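Tryptophanyl-tRNA synthetase (Mycoplasma pneumoniae, PDB 2YY5) probably catalyses the ATP-dependent attachment of tryptophan to its cognate tRNA, releasing AMP and diphosphate, as a homodimeric class I aminoacyl-tRNA synthetase. Local coordinates at residues V25-I30 against L255-K260; L32-Q37 against P75-L80. The protein carries 1 engineered substitution. One frame throughout, in Å; residues are numbered along the deposited sequence.

Contact 1 (V25-I30 against L255-K260); sequences VMQSLI and LKALLK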
ATOM      1  N   VAL B  25      25.627   1.901   8.759  1.00 24.19           N
ATOM      2  CA  VAL B  25      24.788   2.826   9.515  1.00 20.49           C
ATOM      3  C   VAL B  25      24.796   2.639  11.022  1.00 17.89           C
ATOM      4  O   VAL B  25      24.845   3.613  11.763  1.00 18.48           O
ATOM      5  CB  VAL B  25      23.307   2.740   9.056  1.00 21.94           C
ATOM      6  CG1 VAL B  25      23.169   3.277   7.652  1.00 29.80           C
ATOM      7  CG2 VAL B  25      22.824   1.292   9.108  1.00 25.41           C
ATOM      8  N   MET B  26      24.722   1.393  11.474  1.00 17.08           N
ATOM      9  CA  MET B  26      24.702   1.102  12.903  1.00 22.54           C
ATOM     10  C   MET B  26      25.783   1.796  13.719  1.00 24.27           C
ATOM     11  O   MET B  26      25.479   2.477  14.695  1.00 27.80           O
ATOM     12  CB  MET B  26      24.780  -0.408  13.139  1.00 22.69           C
ATOM     13  CG  MET B  26      23.503  -1.125  12.783  1.00 17.46           C
ATOM     14  SD  MET B  26      23.519  -2.890  13.109  1.00 19.82           S
ATOM     15  CE  MET B  26      22.030  -3.370  12.206  1.00 19.71           C
ATOM     16  N   GLN B  27      27.041   1.623  13.323  1.00 28.32           N
ATOM     17  CA  GLN B  27      28.169   2.224  14.035  1.00 31.82           C
ATOM     18  C   GLN B  27      28.072   3.735  14.257  1.00 32.42           C
ATOM     19  O   GLN B  27      28.470   4.237  15.311  1.00 34.04           O
ATOM     20  CB  GLN B  27      29.488   1.914  13.307  1.00 31.19           C
ATOM     21  CG  GLN B  27      30.647   2.814  13.731  1.00 32.24           C
ATOM     22  CD  GLN B  27      31.936   2.523  12.996  1.00 30.77           C
ATOM     23  OE1 GLN B  27      32.675   1.611  13.358  1.00 33.60           O
ATOM     24  NE2 GLN B  27      32.211   3.297  11.948  1.00 37.73           N
ATOM     25  N   SER B  28      27.553   4.460  13.273  1.00 31.34           N
ATOM     26  CA  SER B  28      27.450   5.908  13.398  1.00 35.42           C
ATOM     27  C   SER B  28      26.193   6.348  14.135  1.00 34.79           C
ATOM     28  O   SER B  28      25.976   7.539  14.355  1.00 42.00           O
ATOM     29  CB  SER B  28      27.491   6.556  12.014  1.00 29.62           C
ATOM     30  OG  SER B  28      26.365   6.183  11.256  1.00 33.59           O
ATOM     31  N   LEU B  29      25.371   5.383  14.521  1.00 34.14           N
ATOM     32  CA  LEU B  29      24.129   5.658  15.236  1.00 32.16           C
ATOM     33  C   LEU B  29      24.387   6.348  16.567  1.00 32.80           C
ATOM     34  O   LEU B  29      23.595   7.173  17.006  1.00 32.01           O
ATOM     35  CB  LEU B  29      23.388   4.349  15.483  1.00 27.87           C
ATOM     36  CG  LEU B  29      21.987   4.211  14.905  1.00 30.52           C
ATOM     37  CD1 LEU B  29      21.907   4.818  13.515  1.00 25.42           C
ATOM     38  CD2 LEU B  29      21.632   2.736  14.894  1.00 26.87           C
ATOM     39  N   ILE B  30      25.499   5.999  17.204  1.00 33.98           N
ATOM     40  CA  ILE B  30      25.874   6.564  18.498  1.00 35.81           C
ATOM     41  C   ILE B  30      26.283   8.034  18.437  1.00 36.73           C
ATOM     42  O   ILE B  30      26.234   8.739  19.444  1.00 38.02           O
ATOM     43  CB  ILE B  30      27.027   5.758  19.116  1.00 37.04           C
ATOM     44  CG1 ILE B  30      26.563   4.325  19.369  1.00 40.93           C
ATOM     45  CG2 ILE B  30      27.509   6.420  20.399  1.00 32.69           C
ATOM     46  CD1 ILE B  30      27.681   3.382  19.710  1.00 48.29           C
ATOM     47  N   LEU B 255      39.128  -2.552   8.573  1.00 21.15           N
ATOM     48  CA  LEU B 255      40.054  -2.527   9.702  1.00 23.58           C
ATOM     49  C   LEU B 255      40.105  -1.116  10.300  1.00 24.02           C
ATOM     50  O   LEU B 255      40.052  -0.952  11.520  1.00 21.50           O
ATOM     51  CB  LEU B 255      41.464  -2.943   9.241  1.00 19.18           C
ATOM     52  CG  LEU B 255      42.431  -3.645  10.213  1.00 21.26           C
ATOM     53  CD1 LEU B 255      43.857  -3.227   9.881  1.00 11.97           C
ATOM     54  CD2 LEU B 255      42.127  -3.285  11.653  1.00 16.45           C
ATOM     55  N   LYS B 256      40.209  -0.101   9.442  1.00 21.25           N
ATOM     56  CA  LYS B 256      40.265   1.281   9.913  1.00 27.45           C
ATOM     57  C   LYS B 256      39.018   1.674  10.715  1.00 25.60           C
ATOM     58  O   LYS B 256      39.117   2.345  11.745  1.00 22.83           O
ATOM     59  CB  LYS B 256      40.451   2.260   8.735  1.00 28.48           C
ATOM     60  CG  LYS B 256      40.637   3.716   9.203  1.00 34.11           C
ATOM     61  CD  LYS B 256      41.152   4.665   8.119  1.00 37.91           C
ATOM     62  CE  LYS B 256      40.054   5.103   7.160  1.00 47.48           C
ATOM     63  NZ  LYS B 256      40.534   6.117   6.177  1.00 48.56           N
ATOM     64  N   ALA B 257      37.852   1.252  10.233  1.00 23.84           N
ATOM     65  CA  ALA B 257      36.584   1.554  10.884  1.00 21.60           C
ATOM     66  C   ALA B 257      36.433   0.823  12.222  1.00 24.56           C
ATOM     67  O   ALA B 257      35.834   1.348  13.164  1.00 30.60           O
ATOM     68  CB  ALA B 257      35.425   1.189   9.949  1.00  8.78           C
ATOM     69  N   LEU B 258      36.975  -0.386  12.308  1.00 23.80           N
ATOM     70  CA  LEU B 258      36.874  -1.163  13.537  1.00 21.69           C
ATOM     71  C   LEU B 258      37.793  -0.658  14.641  1.00 20.28           C
ATOM     72  O   LEU B 258      37.500  -0.820  15.822  1.00 20.06           O
ATOM     73  CB  LEU B 258      37.167  -2.634  13.250  1.00 24.11           C
ATOM     74  CG  LEU B 258      36.197  -3.317  12.287  1.00 19.83           C
ATOM     75  CD1 LEU B 258      36.582  -4.792  12.152  1.00 22.12           C
ATOM     76  CD2 LEU B 258      34.764  -3.176  12.800  1.00  9.44           C
ATOM     77  N   LEU B 259      38.899  -0.036  14.250  1.00 21.18           N
ATOM     78  CA  LEU B 259      39.855   0.486  15.210  1.00 22.32           C
ATOM     79  C   LEU B 259      39.327   1.673  16.015  1.00 28.40           C
ATOM     80  O   LEU B 259      39.847   1.963  17.090  1.00 34.40           O
ATOM     81  CB  LEU B 259      41.147   0.858  14.490  1.00 20.57           C
ATOM     82  CG  LEU B 259      41.823  -0.339  13.809  1.00 24.01           C
ATOM     83  CD1 LEU B 259      43.040   0.117  13.022  1.00 22.00           C
ATOM     84  CD2 LEU B 259      42.212  -1.366  14.865  1.00 27.06           C
ATOM     85  N   LYS B 260      38.295   2.349  15.505  1.00 30.62           N
ATOM     86  CA  LYS B 260      37.697   3.501  16.193  1.00 28.74           C
ATOM     87  C   LYS B 260      36.909   3.003  17.403  1.00 28.63           C
ATOM     88  O   LYS B 260      36.618   3.756  18.330  1.00 35.45           O
ATOM     89  CB  LYS B 260      36.711   4.256  15.283  1.00 25.73           C
ATOM     90  CG  LYS B 260      37.092   4.352  13.822  1.00 37.29           C
ATOM     91  CD  LYS B 260      35.911   4.821  12.963  1.00 41.01           C
ATOM     92  CE  LYS B 260      35.626   6.302  13.143  1.00 46.10           C
ATOM     93  NZ  LYS B 260      36.780   7.145  12.715  1.00 52.33           N
TER
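The side chain of Gln-27 bridges to the C-terminal turn of helix 246-259, ending beside Ala-257 and Lys-260. Its amide carbon CD lies 4.1 Å from Ala-257 O, a separation that does not depend on which end of the amide is nitrogen. As modelled, OE1 faces Ala-257 O at 3.2 Å; two oxygens make poor neighbours, and the amide is probably turned over. With the amide reversed, its nitrogen might donate a hydrogen bond to that carbonyl. The other end of the amide meets the CD methylene of Lys-260, whose bent chain crosses the glutamine at about a right angle.

Reach explains the thinness of this contact. The CA atoms of Gln-27 and Ala-257 remain 9.0 Å apart, and the gap is spanned because CG is anti to the backbone N (chi1 163°) and the chain beyond runs straight. Only 102 Å² is buried. The contact joins the class I catalytic domain, in the turn between helices 19-26 and 29-35, to the helical region that follows the KMSKS segment in sequence.

A type I beta turn from Met-26 to Leu-29 sets the position of Gln-27, closed by Leu-29 N to Met-26 O at 2.9 Å. Ser-28 OG braces the bend by donating to Val-25 O at 3.0 Å. Farther out, Leu-23 packs on Ala-257 and Leu-258, while Tyr-22 and Glu-261 touch Gln-27.

Contact 2 (L32-Q37 against P75-L80); sequences LQEQCQ and PQKACL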
ATOM      1  N   LEU B  32      24.998  10.059  15.914  1.00 31.36           N
ATOM      2  CA  LEU B  32      23.753  10.678  15.480  1.00 31.50           C
ATOM      3  C   LEU B  32      22.791  11.038  16.608  1.00 28.31           C
ATOM      4  O   LEU B  32      22.327  12.172  16.690  1.00 35.31           O
ATOM      5  CB  LEU B  32      23.045   9.772  14.460  1.00 22.49           C
ATOM      6  CG  LEU B  32      23.695   9.766  13.072  1.00 18.85           C
ATOM      7  CD1 LEU B  32      23.035   8.753  12.158  1.00 19.39           C
ATOM      8  CD2 LEU B  32      23.582  11.153  12.490  1.00 18.53           C
ATOM      9  N   GLN B  33      22.488  10.078  17.474  1.00 31.73           N
ATOM     10  CA  GLN B  33      21.565  10.316  18.579  1.00 33.69           C
ATOM     11  C   GLN B  33      22.077  11.404  19.507  1.00 37.39           C
ATOM     12  O   GLN B  33      21.347  11.879  20.376  1.00 40.75           O
ATOM     13  CB  GLN B  33      21.351   9.034  19.375  1.00 29.12           C
ATOM     14  CG  GLN B  33      22.636   8.413  19.874  1.00 32.06           C
ATOM     15  CD  GLN B  33      22.377   7.199  20.719  1.00 26.33           C
ATOM     16  OE1 GLN B  33      21.430   6.461  20.471  1.00 32.53           O
ATOM     17  NE2 GLN B  33      23.218   6.975  21.720  1.00 18.84           N
ATOM     18  N   GLU B  34      23.331  11.796  19.322  1.00 39.36           N
ATOM     19  CA  GLU B  34      23.923  12.842  20.147  1.00 38.05           C
ATOM     20  C   GLU B  34      23.811  14.188  19.432  1.00 37.97           C
ATOM     21  O   GLU B  34      23.617  15.222  20.064  1.00 41.63           O
ATOM     22  CB  GLU B  34      25.395  12.523  20.427  1.00 33.43           C
ATOM     23  CG  GLU B  34      25.850  12.851  21.840  1.00 42.50           C
ATOM     24  CD  GLU B  34      25.216  11.949  22.907  1.00 48.45           C
ATOM     25  OE1 GLU B  34      25.361  10.708  22.819  1.00 42.40           O
ATOM     26  OE2 GLU B  34      24.578  12.484  23.843  1.00 45.51           O
ATOM     27  N   GLN B  35      23.919  14.163  18.108  1.00 39.78           N
ATOM     28  CA  GLN B  35      23.859  15.375  17.301  1.00 39.01           C
ATOM     29  C   GLN B  35      22.477  15.695  16.737  1.00 37.68           C
ATOM     30  O   GLN B  35      22.139  16.859  16.529  1.00 40.94           O
ATOM     31  CB  GLN B  35      24.852  15.270  16.141  1.00 44.76           C
ATOM     32  CG  GLN B  35      26.313  15.413  16.535  1.00 56.67           C
ATOM     33  CD  GLN B  35      26.655  16.821  17.001  1.00 65.47           C
ATOM     34  OE1 GLN B  35      26.206  17.264  18.062  1.00 66.31           O
ATOM     35  NE2 GLN B  35      27.446  17.533  16.204  1.00 63.90           N
ATOM     36  N   CYS B  36      21.674  14.671  16.490  1.00 34.21           N
ATOM     37  CA  CYS B  36      20.359  14.904  15.920  1.00 28.42           C
ATOM     38  C   CYS B  36      19.226  14.291  16.716  1.00 22.06           C
ATOM     39  O   CYS B  36      19.440  13.549  17.669  1.00 24.55           O
ATOM     40  CB  CYS B  36      20.286  14.322  14.504  1.00 33.14           C
ATOM     41  SG  CYS B  36      21.717  14.584  13.443  1.00 40.17           S
ATOM     42  N   GLN B  37      18.012  14.640  16.308  1.00 22.19           N
ATOM     43  CA  GLN B  37      16.797  14.080  16.877  1.00 24.12           C
ATOM     44  C   GLN B  37      16.729  12.867  15.955  1.00 23.49           C
ATOM     45  O   GLN B  37      16.374  12.992  14.779  1.00 21.39           O
ATOM     46  CB  GLN B  37      15.608  15.005  16.623  1.00 29.76           C
ATOM     47  CG  GLN B  37      14.258  14.382  16.922  1.00 35.89           C
ATOM     48  CD  GLN B  37      13.104  15.333  16.663  1.00 37.22           C
ATOM     49  OE1 GLN B  37      11.946  14.978  16.855  1.00 36.63           O
ATOM     50  NE2 GLN B  37      13.418  16.546  16.225  1.00 33.36           N
ATOM     51  N   PRO B  75      17.315   4.433  23.727  1.00 26.20           N
ATOM     52  CA  PRO B  75      15.913   4.857  23.636  1.00 27.13           C
ATOM     53  C   PRO B  75      15.594   6.137  24.409  1.00 27.81           C
ATOM     54  O   PRO B  75      14.494   6.680  24.300  1.00 32.73           O
ATOM     55  CB  PRO B  75      15.141   3.634  24.146  1.00 29.47           C
ATOM     56  CG  PRO B  75      16.121   2.963  25.067  1.00 28.61           C
ATOM     57  CD  PRO B  75      17.421   3.083  24.310  1.00 27.72           C
ATOM     58  N   GLN B  76      16.553   6.622  25.190  1.00 29.93           N
ATOM     59  CA  GLN B  76      16.354   7.861  25.936  1.00 34.05           C
ATOM     60  C   GLN B  76      16.876   9.033  25.108  1.00 34.65           C
ATOM     61  O   GLN B  76      16.447  10.171  25.285  1.00 33.95           O
ATOM     62  CB  GLN B  76      17.092   7.831  27.279  1.00 39.87           C
ATOM     63  CG  GLN B  76      16.467   6.945  28.348  1.00 47.04           C
ATOM     64  CD  GLN B  76      17.054   7.223  29.721  1.00 54.84           C
ATOM     65  OE1 GLN B  76      16.760   8.247  30.342  1.00 57.75           O
ATOM     66  NE2 GLN B  76      17.903   6.321  30.196  1.00 58.12           N
ATOM     67  N   LYS B  77      17.804   8.741  24.200  1.00 31.20           N
ATOM     68  CA  LYS B  77      18.394   9.757  23.341  1.00 31.15           C
ATOM     69  C   LYS B  77      17.796   9.703  21.937  1.00 33.14           C
ATOM     70  O   LYS B  77      17.797  10.700  21.216  1.00 38.57           O
ATOM     71  CB  LYS B  77      19.910   9.556  23.261  1.00 32.15           C
ATOM     72  CG  LYS B  77      20.626   9.678  24.596  1.00 31.47           C
ATOM     73  CD  LYS B  77      22.070   9.208  24.510  1.00 40.64           C
ATOM     74  CE  LYS B  77      22.760   9.243  25.872  1.00 39.37           C
ATOM     75  NZ  LYS B  77      24.073   8.531  25.846  1.00 37.90           N
ATOM     76  N   ALA B  78      17.274   8.538  21.560  1.00 29.02           N
ATOM     77  CA  ALA B  78      16.697   8.342  20.235  1.00 25.37           C
ATOM     78  C   ALA B  78      15.321   7.676  20.288  1.00 27.10           C
ATOM     79  O   ALA B  78      14.812   7.366  21.363  1.00 25.07           O
ATOM     80  CB  ALA B  78      17.648   7.500  19.387  1.00 15.51           C
ATOM     81  N   CYS B  79      14.729   7.470  19.112  1.00 23.27           N
ATOM     82  CA  CYS B  79      13.424   6.832  18.982  1.00 22.08           C
ATOM     83  C   CYS B  79      13.559   5.576  18.133  1.00 23.52           C
ATOM     84  O   CYS B  79      13.871   5.661  16.947  1.00 28.02           O
ATOM     85  CB  CYS B  79      12.430   7.774  18.310  1.00 22.22           C
ATOM     86  SG  CYS B  79      10.839   6.997  17.968  1.00 32.98           S
ATOM     87  N   LEU B  80      13.327   4.416  18.739  1.00 21.03           N
ATOM     88  CA  LEU B  80      13.434   3.143  18.032  1.00 22.51           C
ATOM     89  C   LEU B  80      12.067   2.459  18.005  1.00 21.82           C
ATOM     90  O   LEU B  80      11.527   2.106  19.048  1.00 21.93           O
ATOM     91  CB  LEU B  80      14.465   2.250  18.732  1.00 17.18           C
ATOM     92  CG  LEU B  80      14.598   0.783  18.307  1.00 21.29           C
ATOM     93  CD1 LEU B  80      15.002   0.666  16.833  1.00  9.13           C
ATOM     94  CD2 LEU B  80      15.634   0.111  19.211  1.00 12.41           C
TER
HETATM   95  O   HOH W   1      18.329  11.351  18.817  1.00 63.37           O
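Gln-33 and Ala-78 make the closest backbone approach, with their CA atoms 5.5 Å apart and their CB atoms 4.0 Å apart. Both CB atoms point across the contact, bringing the helix 29-35 surface against strand 78-82. The Gln-33 side chain takes the less common first torsion, with CG lying between the backbone N and the carbonyl carbon (chi1 55°), and then runs out extended. This carries its amide past Ala-78 CB to the loop that follows helix 54-71, where OE1 accepts a hydrogen bond from Asp-74 N and NE2 gives a weak one to Gly-72 O. With OE1 held and NE2 weakly engaged, the rotation of the amide is probably restrained by the loop backbone.

Lys-77 crosses this glutamine at a slant. Its chain is extended to the tip, and its CD methylene rests 3.8 Å from Gln-33 NE2. Beyond that crossing, Lys-77 NZ forms a long salt bridge to Glu-34 OE1 at 3.9 Å. Glu-34 reaches it by bending at chi2 (68°), because its CB does not itself point at the other segment. Lys-77 NZ also has a long, weak ion pair with Asp-74, so two carboxylates share the ammonium loosely, neither at close range. The two exposed charged chains lie outside the more buried pair Gln-33 and Ala-78.

A water lies between the backbones, 2.7 Å from Cys-36 O and also close to Lys-77 O; with more acceptors in reach than it has protons, which bonds it makes is doubtful. Just past it, Cys-79 pairs through its backbone with Leu-38 and Val-40. Helix 29-35 leads into strand 37-42, which lies between the parallel strands 6-11 and 78-82: a helix-strand arrangement of the Rossmann fold of class I synthetases.

The segments of both contacts run onto helix 29-35: 25-30 includes its first residues, though Gln-27 in the preceding turn makes the contact, and 32-37 its last turn. Their centres lie about 17 Å apart, and the two are related through the adjoining chain. Contact 1 joins segments 225 residues apart, whereas contact 2 closes a separation of only 38 residues within the sheet domain. Val-25, in segment 25-30 though not touching 255-260, contacts the bound tryptophanyl-sulfamoyl adenosine. The side chain of Gln-27 stays about 10 Å from that ligand, and the side chain of Ala-257 is about 7 Å from that of Ile-193, a predicted ATP-binding residue. Contact 2 lies away from these sites.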